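Peptidase M16 domain protein (Alicyclobacillus acidocaldarius subsp. acidocaldarius DSM 446, PDB 4XEA) is a putative zinc-type metallopeptidase of the M16 (insulinase) family, probably cleaving peptides at a metal site that holds nickel in this crystal. Local coordinates at residues 73-86 against 98-112. Numbering follows the deposited sequence.
Sequences MDVFARFAAHGASV and YFSGTGEIAKHVGTL
Ala84, Ser85 and Val86 pair antiparallel with Gly101, Ser100 and Phe99 in the hairpin of strands 84-90 and 95-101, at the margin of the mixed sheet of this M16 domain, while helices 75-80 and 105-112 run nearly antiparallel against the sheet face bearing Ala84, Val86 and Phe99, their axes 10.0 Å apart. Ser85 and Ser100 form the hydrogen-bonded pair, and Thr102 N extends the pairing to Gly83 O. Gly101 faces Ala84 CB and Gly83 O so closely that there appears to be no room for a side chain. Helix 75-80 ends in a Schellman motif with Gly83 as its C-prime residue, and the turn carries Ala84 straight into the strand. At the centre of the contact lies the His108 imidazole, with Ala84 CB over the middle of one face, 3.4 Å from the ring centroid. NE2 of His108 donates to His82 O at 2.8 Å; the carbonyl oxygen lies near the ring plane, but the nitrogen sits well above the carbonyl plane and the bond is bent, 142° at the hydrogen. A leucine in place of His108 would probably leave His82 O without this donor and the helix-ending turn less firmly tied to helix 105-112. Phe79 meets the same imidazole rim to rim, CD1 to ND1 of His108 3.5 Å, and its CE1 touches Phe99 CD2, completing an aromatic cluster between that face and the two helices. Thr111 CG2 packs against Phe79 CZ and Arg78 CG; its OG1 donates back to Lys107 O within its own helix. On the solvent-exposed side, Lys107 leaves its helix with CG anti to the backbone N (chi1 -175°) and lays its aliphatic chain across His82, a CH-pi contact with CD of Lys107 3.8 Å from the centroid of the His82 ring, 11° off its normal.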
loop_
_atom_site.group_PDB
_atom_site.type_symbol
_atom_site.label_atom_id
_atom_site.label_comp_id
_atom_site.label_asym_id
_atom_site.label_seq_id
_atom_site.Cartn_x
_atom_site.Cartn_y
_atom_site.Cartn_z
HETATM N N MSE A 73 5.723 11.543 29.168
HETATM C CA MSE A 73 4.850 10.880 28.196
HETATM C C MSE A 73 5.567 9.680 27.553
HETATM O O MSE A 73 6.759 9.786 27.196
HETATM C CB MSE A 73 4.516 11.832 27.027
HETATM C CG MSE A 73 3.423 12.861 27.263
HETATM SE SE MSE A 73 2.590 13.379 25.547
HETATM C CE MSE A 73 3.869 14.734 24.852
ATOM N N ASP A 74 4.834 8.566 27.404
ATOM C CA ASP A 74 5.034 7.608 26.280
ATOM C C ASP A 74 4.195 8.216 25.166
ATOM O O ASP A 74 2.952 8.139 25.192
ATOM C CB ASP A 74 4.520 6.189 26.655
ATOM C CG ASP A 74 4.603 5.150 25.501
ATOM O OD1 ASP A 74 4.751 5.481 24.305
ATOM O OD2 ASP A 74 4.478 3.947 25.827
ATOM N N VAL A 75 4.869 8.825 24.191
ATOM C CA VAL A 75 4.169 9.606 23.195
ATOM C C VAL A 75 3.243 8.739 22.365
ATOM O O VAL A 75 2.122 9.147 22.072
ATOM C CB VAL A 75 5.130 10.429 22.323
ATOM C CG1 VAL A 75 4.411 10.953 21.092
ATOM C CG2 VAL A 75 5.718 11.591 23.154
ATOM N N PHE A 76 3.694 7.532 22.029
ATOM C CA PHE A 76 2.907 6.621 21.185
ATOM C C PHE A 76 1.648 6.155 21.902
ATOM O O PHE A 76 0.583 6.034 21.276
ATOM C CB PHE A 76 3.740 5.398 20.748
ATOM C CG PHE A 76 4.848 5.734 19.794
ATOM C CD1 PHE A 76 4.594 5.854 18.427
ATOM C CD2 PHE A 76 6.143 5.938 20.256
ATOM C CE1 PHE A 76 5.617 6.176 17.531
ATOM C CE2 PHE A 76 7.168 6.255 19.375
ATOM C CZ PHE A 76 6.905 6.382 18.004
ATOM N N ALA A 77 1.769 5.894 23.204
ATOM C CA ALA A 77 0.635 5.455 24.005
ATOM C C ALA A 77 -0.365 6.582 24.254
ATOM O O ALA A 77 -1.557 6.334 24.333
ATOM C CB ALA A 77 1.105 4.856 25.330
ATOM N N ARG A 78 0.117 7.816 24.354
ATOM C CA ARG A 78 -0.768 8.973 24.522
ATOM C C ARG A 78 -1.765 9.078 23.362
ATOM O O ARG A 78 -2.954 9.282 23.588
ATOM C CB ARG A 78 0.058 10.273 24.674
ATOM C CG ARG A 78 -0.748 11.597 24.844
ATOM C CD ARG A 78 -1.734 11.550 26.011
ATOM N NE ARG A 78 -1.065 11.249 27.279
ATOM C CZ ARG A 78 -0.583 12.158 28.123
ATOM N NH1 ARG A 78 -0.697 13.456 27.873
ATOM N NH2 ARG A 78 0.018 11.761 29.236
ATOM N N PHE A 79 -1.291 8.901 22.129
ATOM C CA PHE A 79 -2.184 8.792 20.969
ATOM C C PHE A 79 -3.041 7.536 20.999
ATOM O O PHE A 79 -4.235 7.601 20.707
ATOM C CB PHE A 79 -1.389 8.755 19.664
ATOM C CG PHE A 79 -0.749 10.051 19.337
ATOM C CD1 PHE A 79 -1.467 11.045 18.722
ATOM C CD2 PHE A 79 0.558 10.276 19.672
ATOM C CE1 PHE A 79 -0.882 12.261 18.461
ATOM C CE2 PHE A 79 1.162 11.462 19.385
ATOM C CZ PHE A 79 0.442 12.460 18.793
ATOM N N ALA A 80 -2.421 6.397 21.313
ATOM C CA ALA A 80 -3.083 5.084 21.227
ATOM C C ALA A 80 -4.196 4.886 22.272
ATOM O O ALA A 80 -5.271 4.351 21.950
ATOM C CB ALA A 80 -2.038 3.970 21.338
ATOM N N ALA A 81 -3.932 5.307 23.510
ATOM C CA ALA A 81 -4.926 5.230 24.579
ATOM C C ALA A 81 -6.204 6.022 24.252
ATOM O O ALA A 81 -7.248 5.759 24.839
ATOM C CB ALA A 81 -4.323 5.716 25.907
ATOM N N HIS A 82 -6.126 6.970 23.310
ATOM C CA HIS A 82 -7.303 7.755 22.897
ATOM C C HIS A 82 -7.693 7.625 21.406
ATOM O O HIS A 82 -8.359 8.498 20.856
ATOM C CB HIS A 82 -7.105 9.227 23.303
ATOM C CG HIS A 82 -6.893 9.410 24.773
ATOM N ND1 HIS A 82 -7.936 9.488 25.668
ATOM C CD2 HIS A 82 -5.758 9.503 25.508
ATOM C CE1 HIS A 82 -7.453 9.633 26.890
ATOM N NE2 HIS A 82 -6.134 9.642 26.820
ATOM N N GLY A 83 -7.300 6.521 20.769
ATOM C CA GLY A 83 -7.833 6.143 19.451
ATOM C C GLY A 83 -7.157 6.828 18.262
ATOM O O GLY A 83 -7.825 7.299 17.334
ATOM N N ALA A 84 -5.830 6.899 18.305
ATOM C CA ALA A 84 -5.029 7.398 17.182
ATOM C C ALA A 84 -3.684 6.728 17.251
ATOM O O ALA A 84 -3.342 6.129 18.273
ATOM C CB ALA A 84 -4.859 8.936 17.244
ATOM N N SER A 85 -2.926 6.833 16.169
ATOM C CA SER A 85 -1.527 6.408 16.176
ATOM C C SER A 85 -0.661 7.381 15.384
ATOM O O SER A 85 -1.126 8.006 14.430
ATOM C CB SER A 85 -1.377 4.988 15.636
ATOM O OG SER A 85 -1.427 5.001 14.230
ATOM N N VAL A 86 0.608 7.467 15.785
ATOM C CA VAL A 86 1.515 8.530 15.361
ATOM C C VAL A 86 2.743 7.887 14.718
ATOM O O VAL A 86 3.133 6.774 15.074
ATOM C CB VAL A 86 1.939 9.431 16.553
ATOM C CG1 VAL A 86 2.769 8.658 17.551
ATOM C CG2 VAL A 86 2.721 10.677 16.076
ATOM N N TYR A 98 3.037 12.807 12.115
ATOM C CA TYR A 98 1.631 12.694 11.734
ATOM C C TYR A 98 0.903 11.633 12.526
ATOM O O TYR A 98 1.534 10.688 12.997
ATOM C CB TYR A 98 1.531 12.420 10.242
ATOM C CG TYR A 98 2.207 11.140 9.761
ATOM C CD1 TYR A 98 1.475 9.981 9.590
ATOM C CD2 TYR A 98 3.577 11.107 9.461
ATOM C CE1 TYR A 98 2.076 8.795 9.145
ATOM C CE2 TYR A 98 4.188 9.928 8.991
ATOM C CZ TYR A 98 3.427 8.790 8.837
ATOM O OH TYR A 98 4.011 7.623 8.427
ATOM N N PHE A 99 -0.409 11.831 12.720
ATOM C CA PHE A 99 -1.239 10.830 13.319
ATOM C C PHE A 99 -2.469 10.620 12.473
ATOM O O PHE A 99 -2.848 11.452 11.648
ATOM C CB PHE A 99 -1.619 11.189 14.793
ATOM C CG PHE A 99 -2.630 12.306 14.943
ATOM C CD1 PHE A 99 -3.983 12.077 14.757
ATOM C CD2 PHE A 99 -2.219 13.582 15.336
ATOM C CE1 PHE A 99 -4.914 13.100 14.914
ATOM C CE2 PHE A 99 -3.148 14.613 15.502
ATOM C CZ PHE A 99 -4.491 14.376 15.286
ATOM N N SER A 100 -3.103 9.487 12.686
ATOM C CA SER A 100 -4.470 9.305 12.263
ATOM C C SER A 100 -5.281 8.668 13.403
ATOM O O SER A 100 -4.759 7.884 14.190
ATOM C CB SER A 100 -4.508 8.475 11.011
ATOM O OG SER A 100 -4.173 7.158 11.325
ATOM N N GLY A 101 -6.547 9.054 13.501
ATOM C CA GLY A 101 -7.424 8.565 14.567
ATOM C C GLY A 101 -8.889 8.848 14.326
ATOM O O GLY A 101 -9.263 9.393 13.289
ATOM N N THR A 102 -9.718 8.488 15.307
ATOM C CA THR A 102 -11.167 8.471 15.130
ATOM C C THR A 102 -11.980 9.263 16.181
ATOM O O THR A 102 -13.217 9.258 16.152
ATOM C CB THR A 102 -11.660 7.023 15.128
ATOM O OG1 THR A 102 -11.261 6.381 16.340
ATOM C CG2 THR A 102 -11.041 6.272 13.970
ATOM N N GLY A 103 -11.301 9.910 17.110
ATOM C CA GLY A 103 -11.981 10.582 18.220
ATOM C C GLY A 103 -10.948 11.273 19.083
ATOM O O GLY A 103 -9.742 11.032 18.918
ATOM N N GLU A 104 -11.407 12.157 19.967
ATOM C CA GLU A 104 -10.528 12.874 20.885
ATOM C C GLU A 104 -9.439 13.600 20.094
ATOM O O GLU A 104 -8.265 13.641 20.481
ATOM C CB GLU A 104 -9.921 11.905 21.903
ATOM C CG GLU A 104 -10.939 11.273 22.891
ATOM C CD GLU A 104 -11.063 12.082 24.156
ATOM O OE1 GLU A 104 -11.388 11.496 25.205
ATOM O OE2 GLU A 104 -10.811 13.313 24.113
ATOM N N ILE A 105 -9.864 14.173 18.975
ATOM C CA ILE A 105 -8.981 14.859 18.058
ATOM C C ILE A 105 -8.338 16.053 18.762
ATOM O O ILE A 105 -7.151 16.291 18.574
ATOM C CB ILE A 105 -9.741 15.266 16.759
ATOM C CG1 ILE A 105 -10.355 14.025 16.096
ATOM C CG2 ILE A 105 -8.824 15.952 15.779
ATOM C CD1 ILE A 105 -9.362 12.888 15.857
ATOM N N ALA A 106 -9.089 16.760 19.620
ATOM C CA ALA A 106 -8.532 17.876 20.419
ATOM C C ALA A 106 -7.286 17.438 21.179
ATOM O O ALA A 106 -6.250 18.115 21.135
ATOM C CB ALA A 106 -9.584 18.474 21.405
ATOM N N LYS A 107 -7.370 16.282 21.830
ATOM C CA LYS A 107 -6.243 15.748 22.598
ATOM C C LYS A 107 -5.052 15.423 21.706
ATOM O O LYS A 107 -3.914 15.758 22.051
ATOM C CB LYS A 107 -6.660 14.508 23.398
ATOM C CG LYS A 107 -5.569 13.957 24.320
ATOM C CD LYS A 107 -6.160 13.219 25.514
ATOM C CE LYS A 107 -6.527 14.204 26.634
ATOM N NZ LYS A 107 -7.237 13.565 27.745
ATOM N N HIS A 108 -5.312 14.811 20.550
ATOM C CA HIS A 108 -4.255 14.340 19.689
ATOM C C HIS A 108 -3.506 15.523 19.055
ATOM O O HIS A 108 -2.285 15.517 18.986
ATOM C CB HIS A 108 -4.786 13.415 18.590
ATOM C CG HIS A 108 -5.414 12.156 19.111
ATOM N ND1 HIS A 108 -4.768 11.314 19.990
ATOM C CD2 HIS A 108 -6.626 11.601 18.877
ATOM C CE1 HIS A 108 -5.563 10.303 20.292
ATOM N NE2 HIS A 108 -6.699 10.454 19.633
ATOM N N VAL A 109 -4.242 16.525 18.595
ATOM C CA VAL A 109 -3.602 17.719 18.057
ATOM C C VAL A 109 -2.697 18.397 19.083
ATOM O O VAL A 109 -1.601 18.848 18.748
ATOM C CB VAL A 109 -4.621 18.729 17.511
ATOM C CG1 VAL A 109 -3.874 20.027 17.049
ATOM C CG2 VAL A 109 -5.371 18.099 16.350
ATOM N N GLY A 110 -3.186 18.487 20.315
ATOM C CA GLY A 110 -2.413 18.989 21.461
ATOM C C GLY A 110 -1.140 18.177 21.700
ATOM O O GLY A 110 -0.063 18.739 21.887
ATOM N N THR A 111 -1.249 16.857 21.666
ATOM C CA THR A 111 -0.092 15.989 21.852
ATOM C C THR A 111 0.913 16.158 20.694
ATOM O O THR A 111 2.138 16.171 20.900
ATOM C CB THR A 111 -0.545 14.527 21.937
ATOM O OG1 THR A 111 -1.583 14.388 22.939
ATOM C CG2 THR A 111 0.648 13.613 22.242
ATOM N N LEU A 112 0.383 16.307 19.480
ATOM C CA LEU A 112 1.226 16.474 18.282
ATOM C C LEU A 112 2.032 17.774 18.402
ATOM O O LEU A 112 3.247 17.786 18.227
ATOM C CB LEU A 112 0.363 16.458 17.011
ATOM C CG LEU A 112 1.127 16.634 15.688
ATOM C CD1 LEU A 112 2.155 15.541 15.497
ATOM C CD2 LEU A 112 0.148 16.707 14.544
#